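Local structure of beta-agarase D (4ASM) at residues R232-Y235 and Q240-R243; A249-L254 and W259-P264; I15-N18 and T24-L27; N205-K210 and N280-M285. The protein hydrolyses the beta-1,4 linkages of agarose at random and with retention of anomeric configuration, through the family GH16 catalytic domain described here. All coordinates share one frame; numbering follows the deposited sequence.

Contact 1 of 4, residues R232-Y235 and Q240-R243; sequences RLEY and QMVR
Tyr235 is joined to Arg243 and Val242 by two backbone hydrogen bonds between antiparallel strands. Tyr235 N donates to Arg243 O at 2.8 Å, and Val242 N donates to Tyr235 O at 2.8 Å and nearly straight, at 173°. The two bonds of this single residue go to two successive residues, so Val242 and Arg243 together face Tyr235. Two CA-H...O contacts supplement the pairing; in the shorter, Glu234 CA lies 3.3 Å from Arg243 O.

The apolar contacts lie on the side of the tyrosine. Val242 CG2 reaches Tyr235 CB at 4.1 Å, while Tyr235 CD1 lies 4.0 Å from Arg243 CB, and Arg243 O is at the edge of the ring, near its plane. Tyr235 and Arg243 lie side by side and point the same way, ring and guanidinium planes 58° apart. With CG anti to the backbone N (chi1 -173°) and an extended chain, arginine is long enough to carry its guanidinium away from the ring to a salt bridge between NH1 and Asp203; the tyrosine hydroxyl is hydrogen-bonded to Ser186 O.

Charged groups gather around Glu234. Arg232 grips its OE2 side-on with NE, at 2.9 Å, and NH2. Glu234 OE2 lies in the guanidinium plane; NE meets its anti lone pair, while NH2 comes from the same side but out of the carboxylate plane. Asn226 ND2 is hydrogen-bonded to the other oxygen, OE1, and probably helps fix the carboxylate's rotation. The flexible Met241 bends at chi3 and brings CE to 3.9 Å from Glu234 OE1, a van der Waals contact.

This one-against-two arrangement is a classic beta bulge, set in the hairpin formed by strands 232-237 and 240-246 of the GH16 domain.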
loop_
_atom_site.group_PDB
_atom_site.type_symbol
_atom_site.label_atom_id
_atom_site.label_comp_id
_atom_site.label_asym_id
_atom_site.label_seq_id
_atom_site.Cartn_x
_atom_site.Cartn_y
_atom_site.Cartn_z
ATOM N N ARG A 232 -10.454 -1.526 12.889
ATOM C CA ARG A 232 -9.075 -1.629 13.423
ATOM C C ARG A 232 -8.072 -2.272 12.466
ATOM O O ARG A 232 -8.319 -3.375 11.950
ATOM C CB ARG A 232 -9.027 -2.338 14.784
ATOM C CG ARG A 232 -7.611 -2.419 15.407
ATOM C CD ARG A 232 -7.704 -3.029 16.784
ATOM N NE ARG A 232 -6.427 -3.393 17.408
ATOM C CZ ARG A 232 -6.000 -2.959 18.597
ATOM N NH1 ARG A 232 -6.700 -2.056 19.283
ATOM N NH2 ARG A 232 -4.854 -3.425 19.087
ATOM N N LEU A 233 -6.946 -1.572 12.278
ATOM C CA LEU A 233 -5.800 -2.040 11.473
ATOM C C LEU A 233 -4.543 -1.956 12.306
ATOM O O LEU A 233 -4.359 -0.979 13.029
ATOM C CB LEU A 233 -5.573 -1.142 10.258
ATOM C CG LEU A 233 -6.727 -0.883 9.295
ATOM C CD1 LEU A 233 -6.329 0.107 8.185
ATOM C CD2 LEU A 233 -7.253 -2.201 8.703
ATOM N N GLU A 234 -3.664 -2.951 12.171
ATOM C CA GLU A 234 -2.364 -2.913 12.845
ATOM C C GLU A 234 -1.285 -3.151 11.802
ATOM O O GLU A 234 -1.460 -4.025 10.940
ATOM C CB GLU A 234 -2.270 -4.002 13.900
ATOM C CG GLU A 234 -3.329 -3.925 14.997
ATOM C CD GLU A 234 -3.516 -5.228 15.756
ATOM O OE1 GLU A 234 -2.839 -6.230 15.441
ATOM O OE2 GLU A 234 -4.347 -5.227 16.694
ATOM N N TYR A 235 -0.194 -2.378 11.865
ATOM C CA TYR A 235 0.899 -2.471 10.894
ATOM C C TYR A 235 2.159 -3.002 11.550
ATOM O O TYR A 235 2.415 -2.711 12.720
ATOM C CB TYR A 235 1.197 -1.095 10.274
ATOM C CG TYR A 235 0.085 -0.559 9.425
ATOM C CD1 TYR A 235 -1.007 0.083 9.996
ATOM C CD2 TYR A 235 0.115 -0.723 8.043
ATOM C CE1 TYR A 235 -2.045 0.553 9.200
ATOM C CE2 TYR A 235 -0.898 -0.230 7.243
ATOM C CZ TYR A 235 -1.982 0.389 7.828
ATOM O OH TYR A 235 -3.021 0.848 7.046
ATOM N N GLN A 240 7.862 -6.246 14.088
ATOM C CA GLN A 240 7.541 -5.327 15.181
ATOM C C GLN A 240 6.257 -4.593 14.834
ATOM O O GLN A 240 6.134 -4.085 13.731
ATOM C CB GLN A 240 8.685 -4.322 15.344
ATOM C CG GLN A 240 8.488 -3.312 16.466
ATOM C CD GLN A 240 9.528 -2.199 16.430
ATOM O OE1 GLN A 240 9.762 -1.538 15.401
ATOM N NE2 GLN A 240 10.139 -1.966 17.577
ATOM N N MET A 241 5.305 -4.538 15.760
ATOM C CA MET A 241 4.120 -3.722 15.551
ATOM C C MET A 241 4.544 -2.251 15.565
ATOM O O MET A 241 5.232 -1.817 16.498
ATOM C CB MET A 241 3.046 -3.977 16.606
ATOM C CG MET A 241 1.727 -3.408 16.160
ATOM S SD MET A 241 0.387 -3.653 17.311
ATOM C CE MET A 241 0.408 -5.402 17.527
ATOM N N VAL A 242 4.150 -1.494 14.539
ATOM C CA VAL A 242 4.588 -0.092 14.444
ATOM C C VAL A 242 3.456 0.936 14.423
ATOM O O VAL A 242 3.702 2.122 14.605
ATOM C CB VAL A 242 5.516 0.146 13.229
ATOM C CG1 VAL A 242 6.830 -0.627 13.394
ATOM C CG2 VAL A 242 4.820 -0.216 11.900
ATOM N N ARG A 243 2.225 0.493 14.184
ATOM C CA ARG A 243 1.099 1.421 14.111
ATOM C C ARG A 243 -0.232 0.701 14.302
ATOM O O ARG A 243 -0.394 -0.433 13.862
ATOM C CB ARG A 243 1.074 2.150 12.759
ATOM C CG ARG A 243 0.017 3.266 12.694
ATOM C CD ARG A 243 0.390 4.252 11.644
ATOM N NE ARG A 243 -0.730 5.019 11.099
ATOM C CZ ARG A 243 -0.943 6.320 11.306
ATOM N NH1 ARG A 243 -0.155 7.033 12.106
ATOM N NH2 ARG A 243 -1.944 6.932 10.681
#

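Contact 2 of 4, residues A249-L254 and W259-P264; sequences AVQTRL and WQYTYP
Trp259 lies between Gln251 and Arg253, with one on each face of its indole. Gln251 OE1 sits over one face, 3.4 Å from Trp259 CE3, and its amide is turned steeply against the ring. From the opposite face Arg253 CG makes a CH-pi contact, 3.5 Å from the centroid of the six-membered ring and only 2° off its normal. The arginine chain then runs on across the indole, so that Trp259 NE1 lies over one face of the guanidinium, with the two planes inclined to each other. A long aliphatic stem with a flat end suits arginine to such a surface. NE and NH1 find acceptors in Met241 O and Gly257 O.

The same glutamine serves Tyr261. The two side chains lie alongside each other and point the same way, planes 88° apart, with Gln251 NE2 at the tyrosine edge, 3.4 Å from Tyr261 CE1. Gln251 CG stands between its backbone N and carbonyl carbon (chi1 79°), a torsion that sets the extended chain between the two rings. One water ties the polar ends together: it donates to Gln251 OE1 at 3.2 Å and is hydrogen-bonded to Tyr261 OH at 2.8 Å.

Val250 and Thr262 meet obliquely on the other face of the sheet, Val250 CB 3.6 Å from Thr262 OG1. Between the two faces, paired backbone bonds join Val250 with Thr262 and Thr252 with Gln260; Gln260 N to Thr252 O measures 2.8 Å.

The chemistry implies a regular antiparallel hairpin whose backbone bonds set the register, while an amide oxygen and an arginine stem clasp the indole and the arginine nitrogens find their acceptors beyond it.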
loop_
_atom_site.group_PDB
_atom_site.type_symbol
_atom_site.label_atom_id
_atom_site.label_comp_id
_atom_site.label_asym_id
_atom_site.label_seq_id
_atom_site.Cartn_x
_atom_site.Cartn_y
_atom_site.Cartn_z
ATOM N N ALA A 249 -8.777 6.821 16.663
ATOM C CA ALA A 249 -7.514 7.026 17.369
ATOM C C ALA A 249 -6.393 6.266 16.702
ATOM O O ALA A 249 -6.621 5.285 15.975
ATOM C CB ALA A 249 -7.656 6.563 18.818
ATOM N N VAL A 250 -5.173 6.705 16.982
ATOM C CA VAL A 250 -3.989 6.168 16.339
ATOM C C VAL A 250 -2.921 5.961 17.407
ATOM O O VAL A 250 -2.824 6.733 18.368
ATOM C CB VAL A 250 -3.452 7.186 15.299
ATOM C CG1 VAL A 250 -2.237 6.680 14.619
ATOM C CG2 VAL A 250 -4.535 7.509 14.253
ATOM N N GLN A 251 -2.119 4.911 17.243
ATOM C CA GLN A 251 -0.867 4.821 17.998
ATOM C C GLN A 251 0.220 4.446 17.016
ATOM O O GLN A 251 -0.011 3.631 16.115
ATOM C CB GLN A 251 -0.949 3.849 19.180
ATOM C CG GLN A 251 -0.835 2.382 18.873
ATOM C CD GLN A 251 -0.779 1.572 20.164
ATOM O OE1 GLN A 251 0.199 0.871 20.459
ATOM N NE2 GLN A 251 -1.831 1.675 20.936
ATOM N N THR A 252 1.370 5.094 17.125
ATOM C CA THR A 252 2.472 4.768 16.214
ATOM C C THR A 252 3.822 4.845 16.895
ATOM O O THR A 252 4.015 5.617 17.847
ATOM C CB THR A 252 2.326 5.385 14.760
ATOM O OG1 THR A 252 3.570 5.787 14.152
ATOM C CG2 THR A 252 1.217 6.378 14.660
ATOM N N ARG A 253 4.711 3.948 16.479
ATOM C CA ARG A 253 6.076 3.963 17.004
ATOM C C ARG A 253 6.833 5.086 16.359
ATOM O O ARG A 253 6.965 5.142 15.138
ATOM C CB ARG A 253 6.780 2.641 16.734
ATOM C CG ARG A 253 6.390 1.574 17.695
ATOM C CD ARG A 253 7.423 0.444 17.673
ATOM N NE ARG A 253 6.880 -0.734 18.319
ATOM C CZ ARG A 253 7.062 -1.053 19.587
ATOM N NH1 ARG A 253 7.785 -0.270 20.378
ATOM N NH2 ARG A 253 6.529 -2.173 20.058
ATOM N N LEU A 254 7.333 5.981 17.213
ATOM C CA LEU A 254 8.172 7.087 16.812
ATOM C C LEU A 254 9.538 6.594 16.346
ATOM O O LEU A 254 9.859 5.406 16.409
ATOM C CB LEU A 254 8.327 8.033 18.012
ATOM C CG LEU A 254 6.986 8.617 18.499
ATOM C CD1 LEU A 254 7.233 9.485 19.755
ATOM C CD2 LEU A 254 6.259 9.387 17.381
ATOM N N TRP A 259 6.192 4.526 21.719
ATOM C CA TRP A 259 4.797 4.705 21.254
ATOM C C TRP A 259 4.273 6.103 21.488
ATOM O O TRP A 259 4.418 6.646 22.591
ATOM C CB TRP A 259 3.833 3.737 21.936
ATOM C CG TRP A 259 3.924 2.301 21.473
ATOM C CD1 TRP A 259 4.416 1.245 22.184
ATOM C CD2 TRP A 259 3.511 1.776 20.208
ATOM N NE1 TRP A 259 4.326 0.090 21.453
ATOM C CE2 TRP A 259 3.758 0.383 20.235
ATOM C CE3 TRP A 259 2.932 2.339 19.062
ATOM C CZ2 TRP A 259 3.468 -0.451 19.145
ATOM C CZ3 TRP A 259 2.637 1.505 17.981
ATOM C CH2 TRP A 259 2.917 0.133 18.032
ATOM N N GLN A 260 3.632 6.671 20.467
ATOM C CA GLN A 260 2.872 7.914 20.628
ATOM C C GLN A 260 1.405 7.683 20.280
ATOM O O GLN A 260 1.092 7.101 19.227
ATOM C CB GLN A 260 3.447 9.047 19.800
ATOM C CG GLN A 260 2.751 10.356 20.103
ATOM C CD GLN A 260 3.356 11.524 19.404
ATOM O OE1 GLN A 260 3.850 12.457 20.058
ATOM N NE2 GLN A 260 3.314 11.515 18.097
ATOM N N TYR A 261 0.507 8.160 21.146
ATOM C CA TYR A 261 -0.939 7.958 20.988
ATOM C C TYR A 261 -1.521 9.272 20.561
ATOM O O TYR A 261 -1.296 10.304 21.223
ATOM C CB TYR A 261 -1.572 7.521 22.322
ATOM C CG TYR A 261 -0.855 6.351 22.928
ATOM C CD1 TYR A 261 -1.173 5.036 22.560
ATOM C CD2 TYR A 261 0.185 6.555 23.841
ATOM C CE1 TYR A 261 -0.475 3.952 23.079
ATOM C CE2 TYR A 261 0.878 5.479 24.387
ATOM C CZ TYR A 261 0.554 4.187 23.986
ATOM O OH TYR A 261 1.240 3.127 24.524
ATOM N N THR A 262 -2.232 9.260 19.440
ATOM C CA THR A 262 -2.758 10.498 18.896
ATOM C C THR A 262 -4.179 10.360 18.371
ATOM O O THR A 262 -4.686 9.265 18.200
ATOM C CB THR A 262 -1.865 11.052 17.757
ATOM O OG1 THR A 262 -1.809 10.077 16.708
ATOM C CG2 THR A 262 -0.437 11.390 18.245
ATOM N N TYR A 263 -4.829 11.491 18.152
ATOM C CA TYR A 263 -6.169 11.486 17.560
ATOM C C TYR A 263 -6.372 12.839 16.843
ATOM O O TYR A 263 -5.652 13.811 17.112
ATOM C CB TYR A 263 -7.245 11.228 18.636
ATOM C CG TYR A 263 -7.309 12.338 19.651
ATOM C CD1 TYR A 263 -6.453 12.339 20.763
ATOM C CD2 TYR A 263 -8.174 13.411 19.477
ATOM C CE1 TYR A 263 -6.465 13.388 21.666
ATOM C CE2 TYR A 263 -8.199 14.461 20.379
ATOM C CZ TYR A 263 -7.342 14.439 21.475
ATOM O OH TYR A 263 -7.328 15.488 22.382
ATOM N N PRO A 264 -7.321 12.904 15.899
ATOM C CA PRO A 264 -7.536 14.136 15.132
ATOM C C PRO A 264 -7.947 15.336 15.983
ATOM O O PRO A 264 -8.866 15.235 16.822
ATOM C CB PRO A 264 -8.655 13.749 14.151
ATOM C CG PRO A 264 -8.571 12.239 14.054
ATOM C CD PRO A 264 -8.188 11.797 15.449
HETATM O O HOH W 1 0.572 0.557 23.604
#

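Contact 3 of 4, residues I15-N18 and T24-L27; sequences IPAN and TWKL
The irregular segment 15-18 and strand 24-27 are not paired, and their backbones stay well apart, Ile15 CA 8.1 Å from Trp25 CA. The gap is spanned by the indole of Trp25. Ile15 lays CG2 over one face, 3.6 Å from the centroid of the five-membered ring and close to its normal, a CH-pi contact. Its other branch runs out extended along the stem of the same side chain, Ile15 CD1 3.6 Å from Trp25 CB. A beta-branched residue suits this place: CG2 stands anti to the backbone N while CG1, carrying CD1, lies beside it (chi1 -59°), and the two branches touch ring and stem at once.

Ala17 meets the nitrogen side of the indole. Its methyl CB is 3.5 Å from Trp25 CZ2, small enough to leave room for the backbone carbonyl to approach the nitrogen. Trp25 NE1 donates to Ala17 O at 2.9 Å, with the N-H bent to 145°. The donor stands above the carbonyl plane, 53° out of it, so the bond does not follow a lone pair.

Tyr359 and Pro361 of strand 350-362 also touch the tryptophan, and Phe134 of strand 133-140 packs against Ile15 and Ala17, placing the N-terminal loop across the sheet. Tryptophan thus brings both an apolar face and one donor to the loop: dispersion holds the ring, while the bent hydrogen bond satisfies the indole N-H and gives the contact direction.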
loop_
_atom_site.group_PDB
_atom_site.type_symbol
_atom_site.label_atom_id
_atom_site.label_comp_id
_atom_site.label_asym_id
_atom_site.label_seq_id
_atom_site.Cartn_x
_atom_site.Cartn_y
_atom_site.Cartn_z
ATOM N N ILE A 15 4.709 -15.142 13.283
ATOM C CA ILE A 15 3.612 -14.268 12.900
ATOM C C ILE A 15 3.509 -13.179 13.968
ATOM O O ILE A 15 3.239 -13.475 15.132
ATOM C CB ILE A 15 2.306 -15.062 12.792
ATOM C CG1 ILE A 15 2.469 -16.185 11.758
ATOM C CG2 ILE A 15 1.142 -14.138 12.438
ATOM C CD1 ILE A 15 1.448 -17.332 11.895
ATOM N N PRO A 16 3.756 -11.906 13.590
ATOM C CA PRO A 16 3.870 -10.875 14.630
ATOM C C PRO A 16 2.542 -10.367 15.177
ATOM O O PRO A 16 2.519 -9.739 16.233
ATOM C CB PRO A 16 4.623 -9.753 13.916
ATOM C CG PRO A 16 4.235 -9.894 12.479
ATOM C CD PRO A 16 3.981 -11.369 12.235
ATOM N N ALA A 17 1.449 -10.617 14.466
ATOM C CA ALA A 17 0.136 -10.214 14.928
ATOM C C ALA A 17 -0.390 -11.214 15.956
ATOM O O ALA A 17 -0.046 -12.409 15.925
ATOM C CB ALA A 17 -0.815 -10.109 13.753
ATOM N N ASN A 18 -1.217 -10.713 16.862
ATOM C CA ASN A 18 -1.790 -11.530 17.931
ATOM C C ASN A 18 -3.143 -12.082 17.505
ATOM O O ASN A 18 -4.082 -11.307 17.320
ATOM C CB ASN A 18 -1.939 -10.659 19.188
ATOM C CG ASN A 18 -2.691 -11.350 20.330
ATOM O OD1 ASN A 18 -2.674 -12.572 20.484
ATOM N ND2 ASN A 18 -3.353 -10.537 21.156
ATOM N N THR A 24 -5.436 -19.251 17.239
ATOM C CA THR A 24 -4.181 -19.400 16.517
ATOM C C THR A 24 -4.404 -18.934 15.085
ATOM O O THR A 24 -5.546 -18.716 14.671
ATOM C CB THR A 24 -3.654 -20.849 16.510
ATOM O OG1 THR A 24 -4.569 -21.686 15.793
ATOM C CG2 THR A 24 -3.491 -21.385 17.932
ATOM N N TRP A 25 -3.308 -18.785 14.345
ATOM C CA TRP A 25 -3.360 -18.344 12.949
ATOM C C TRP A 25 -3.413 -19.534 12.011
ATOM O O TRP A 25 -2.590 -20.445 12.115
ATOM C CB TRP A 25 -2.124 -17.520 12.615
ATOM C CG TRP A 25 -2.073 -16.212 13.307
ATOM C CD1 TRP A 25 -1.249 -15.865 14.336
ATOM C CD2 TRP A 25 -2.888 -15.066 13.036
ATOM N NE1 TRP A 25 -1.490 -14.564 14.718
ATOM C CE2 TRP A 25 -2.496 -14.051 13.938
ATOM C CE3 TRP A 25 -3.913 -14.801 12.118
ATOM C CZ2 TRP A 25 -3.096 -12.785 13.952
ATOM C CZ3 TRP A 25 -4.515 -13.547 12.127
ATOM C CH2 TRP A 25 -4.088 -12.541 13.032
ATOM N N LYS A 26 -4.382 -19.513 11.104
ATOM C CA LYS A 26 -4.491 -20.530 10.065
ATOM C C LYS A 26 -4.052 -19.984 8.711
ATOM O O LYS A 26 -4.612 -19.000 8.225
ATOM C CB LYS A 26 -5.934 -21.040 9.970
ATOM C CG LYS A 26 -6.079 -22.280 9.109
ATOM C CD LYS A 26 -7.545 -22.605 8.918
ATOM C CE LYS A 26 -7.764 -23.691 7.869
ATOM N NZ LYS A 26 -9.228 -23.886 7.602
ATOM N N LEU A 27 -3.068 -20.639 8.102
ATOM C CA LEU A 27 -2.577 -20.241 6.791
ATOM C C LEU A 27 -3.663 -20.381 5.736
ATOM O O LEU A 27 -4.316 -21.430 5.633
ATOM C CB LEU A 27 -1.355 -21.067 6.390
ATOM C CG LEU A 27 -0.742 -20.660 5.046
ATOM C CD1 LEU A 27 -0.069 -19.274 5.107
ATOM C CD2 LEU A 27 0.228 -21.735 4.553
#

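Contact 4 of 4, residues N205-K210 and N280-M285; sequences NSWWGK and NGYQKM
Trp207 and Tyr282 meet through one pair of ring carbons, CD1 of the indole and CE1 of the phenol, 3.8 Å apart. The indole nitrogen is the next nearest, NE1 standing 4.2 Å from the same Tyr282 CE1. The rings are oblique: their planes are 62° apart, the centroid of the five-membered ring lies 5.8 Å from that of the phenol, and the two side chains cross at about a right angle. No hydrogen bond joins the segments, so the contact is dispersive and small, and the breadth of two aromatic residues is what lets segments otherwise distant touch at all.

Each side chain has CG anti to its carbonyl carbon (chi1 -67° for Trp207, -72° for Tyr282), which sends the rings out from their backbones toward each other. Strand 207-208 pairs with strand 183-191 of the GH16 beta-sandwich, whereas Tyr282 opens strand 282-288, the neighbour of 259-264. Trp207 is also close to the catalytic region: its side chain lies about 5 Å from that of Glu165, the probable proton donor, and about 4 Å from a bound diethylene glycol molecule, consistent with a place along the substrate cleft.

Around this pair, His184 stacks on the Trp207 ring and probably limits its tilt. The phenol is held at its far end, where Tyr282 OH is hydrogen-bonded to Tyr178 OH, and the Tyr282 side chain touches Leu204. Further out, backbone bonds between Ser206 and Leu185 and between Trp208 and Ile183 fix the strand that carries the indole, while Gln283 is bonded to Ala202.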
loop_
_atom_site.group_PDB
_atom_site.type_symbol
_atom_site.label_atom_id
_atom_site.label_comp_id
_atom_site.label_asym_id
_atom_site.label_seq_id
_atom_site.Cartn_x
_atom_site.Cartn_y
_atom_site.Cartn_z
ATOM N N ASN A 205 2.612 11.028 11.549
ATOM C CA ASN A 205 3.006 9.686 11.997
ATOM C C ASN A 205 2.681 8.573 10.987
ATOM O O ASN A 205 3.218 7.472 11.104
ATOM C CB ASN A 205 2.394 9.371 13.363
ATOM C CG ASN A 205 3.102 10.088 14.510
ATOM O OD1 ASN A 205 4.150 10.739 14.341
ATOM N ND2 ASN A 205 2.528 9.954 15.717
ATOM N N SER A 206 1.840 8.866 9.986
ATOM C CA SER A 206 1.553 7.836 8.979
ATOM C C SER A 206 2.732 7.619 8.042
ATOM O O SER A 206 2.782 6.630 7.310
ATOM C CB SER A 206 0.278 8.146 8.175
ATOM O OG SER A 206 0.464 9.205 7.262
ATOM N N TRP A 207 3.658 8.571 8.039
ATOM C CA TRP A 207 4.905 8.443 7.285
ATOM C C TRP A 207 5.928 7.896 8.284
ATOM O O TRP A 207 6.610 8.650 8.995
ATOM C CB TRP A 207 5.281 9.783 6.645
ATOM C CG TRP A 207 4.285 10.142 5.589
ATOM C CD1 TRP A 207 3.092 10.819 5.766
ATOM C CD2 TRP A 207 4.350 9.803 4.199
ATOM N NE1 TRP A 207 2.431 10.923 4.569
ATOM C CE2 TRP A 207 3.173 10.312 3.591
ATOM C CE3 TRP A 207 5.292 9.127 3.400
ATOM C CZ2 TRP A 207 2.910 10.175 2.223
ATOM C CZ3 TRP A 207 5.027 8.989 2.022
ATOM C CH2 TRP A 207 3.844 9.519 1.458
ATOM N N TRP A 208 5.980 6.572 8.378
ATOM C CA TRP A 208 6.684 5.904 9.445
ATOM C C TRP A 208 8.165 5.724 9.125
ATOM O O TRP A 208 8.553 5.408 7.994
ATOM C CB TRP A 208 6.016 4.546 9.722
ATOM C CG TRP A 208 6.754 3.797 10.754
ATOM C CD1 TRP A 208 6.667 3.958 12.106
ATOM C CD2 TRP A 208 7.768 2.823 10.520
ATOM N NE1 TRP A 208 7.559 3.114 12.733
ATOM C CE2 TRP A 208 8.248 2.406 11.785
ATOM C CE3 TRP A 208 8.315 2.245 9.360
ATOM C CZ2 TRP A 208 9.253 1.441 11.926
ATOM C CZ3 TRP A 208 9.311 1.286 9.500
ATOM C CH2 TRP A 208 9.775 0.898 10.776
ATOM N N GLY A 209 9.013 5.908 10.131
ATOM C CA GLY A 209 10.440 5.705 9.944
ATOM C C GLY A 209 11.107 5.218 11.224
ATOM O O GLY A 209 10.443 4.961 12.238
ATOM N N LYS A 210 12.431 5.076 11.158
ATOM C CA LYS A 210 13.215 4.486 12.231
ATOM C C LYS A 210 14.565 5.157 12.238
ATOM O O LYS A 210 15.182 5.292 11.196
ATOM C CB LYS A 210 13.383 3.004 11.912
ATOM C CG LYS A 210 14.022 2.161 12.953
ATOM C CD LYS A 210 13.880 0.710 12.515
ATOM C CE LYS A 210 14.922 -0.163 13.146
ATOM N NZ LYS A 210 15.144 -1.384 12.301
ATOM N N ASN A 280 1.760 22.154 10.352
ATOM C CA ASN A 280 3.065 21.794 9.794
ATOM C C ASN A 280 2.956 20.915 8.532
ATOM O O ASN A 280 3.820 20.064 8.289
ATOM C CB ASN A 280 3.930 21.108 10.877
ATOM C CG ASN A 280 4.097 21.967 12.126
ATOM O OD1 ASN A 280 4.379 23.164 12.030
ATOM N ND2 ASN A 280 3.955 21.351 13.304
ATOM N N GLY A 281 1.903 21.131 7.733
ATOM C CA GLY A 281 1.692 20.395 6.466
ATOM C C GLY A 281 1.021 19.020 6.528
ATOM O O GLY A 281 0.859 18.343 5.505
ATOM N N TYR A 282 0.615 18.615 7.720
ATOM C CA TYR A 282 0.061 17.289 7.960
ATOM C C TYR A 282 -1.222 17.455 8.746
ATOM O O TYR A 282 -1.459 18.526 9.311
ATOM C CB TYR A 282 1.051 16.457 8.775
ATOM C CG TYR A 282 2.255 16.042 7.985
ATOM C CD1 TYR A 282 2.219 14.913 7.168
ATOM C CD2 TYR A 282 3.433 16.792 8.036
ATOM C CE1 TYR A 282 3.328 14.536 6.423
ATOM C CE2 TYR A 282 4.546 16.425 7.288
ATOM C CZ TYR A 282 4.480 15.297 6.487
ATOM O OH TYR A 282 5.578 14.916 5.743
ATOM N N GLN A 283 -2.073 16.432 8.772
ATOM C CA GLN A 283 -3.267 16.482 9.612
ATOM C C GLN A 283 -2.893 16.846 11.057
ATOM O O GLN A 283 -1.988 16.247 11.652
ATOM C CB GLN A 283 -3.972 15.130 9.603
ATOM C CG GLN A 283 -5.134 15.083 10.592
ATOM C CD GLN A 283 -5.855 13.763 10.635
ATOM O OE1 GLN A 283 -5.308 12.735 10.256
ATOM N NE2 GLN A 283 -7.097 13.785 11.103
ATOM N N LYS A 284 -3.566 17.856 11.611
ATOM C CA LYS A 284 -3.312 18.254 12.997
ATOM C C LYS A 284 -3.838 17.196 13.958
ATOM O O LYS A 284 -5.015 16.793 13.889
ATOM C CB LYS A 284 -3.943 19.622 13.296
ATOM C CG LYS A 284 -3.536 20.187 14.653
ATOM C CD LYS A 284 -4.199 21.526 14.900
ATOM C CE LYS A 284 -3.836 22.044 16.296
ATOM N NZ LYS A 284 -4.551 23.332 16.534
ATOM N N MET A 285 -2.952 16.735 14.845
ATOM C CA MET A 285 -3.296 15.671 15.786
ATOM C C MET A 285 -2.968 16.124 17.209
ATOM O O MET A 285 -2.029 16.913 17.419
ATOM C CB MET A 285 -2.468 14.405 15.484
ATOM C CG MET A 285 -2.600 13.908 14.038
ATOM S SD MET A 285 -4.228 13.250 13.658
ATOM C CE MET A 285 -4.139 11.600 14.327
#

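In the fold
Contacts 1 and 2 are successive hairpins of one run of antiparallel strands, their centres 11 Å apart; strands 240-246 and 249-253 join them, with Met241 O 2.7 Å from Arg253 NE. Both are nested within the chain loop closed by contact 4, whose centre is 10 Å from that of contact 2. Arg243 of contact 1 packs on Asn205 and Ser206 in contact 4, and Val242 on Trp208. Contact 3 touches none of the others; its nearest atoms are about 5 Å from contact 1, and its centre is 29 Å from that of contact 4. Contact 4 lies nearest the probable catalytic residues, whereas the Tyr235 side chain of contact 1 is about 9 Å from those of Glu160 and Glu165.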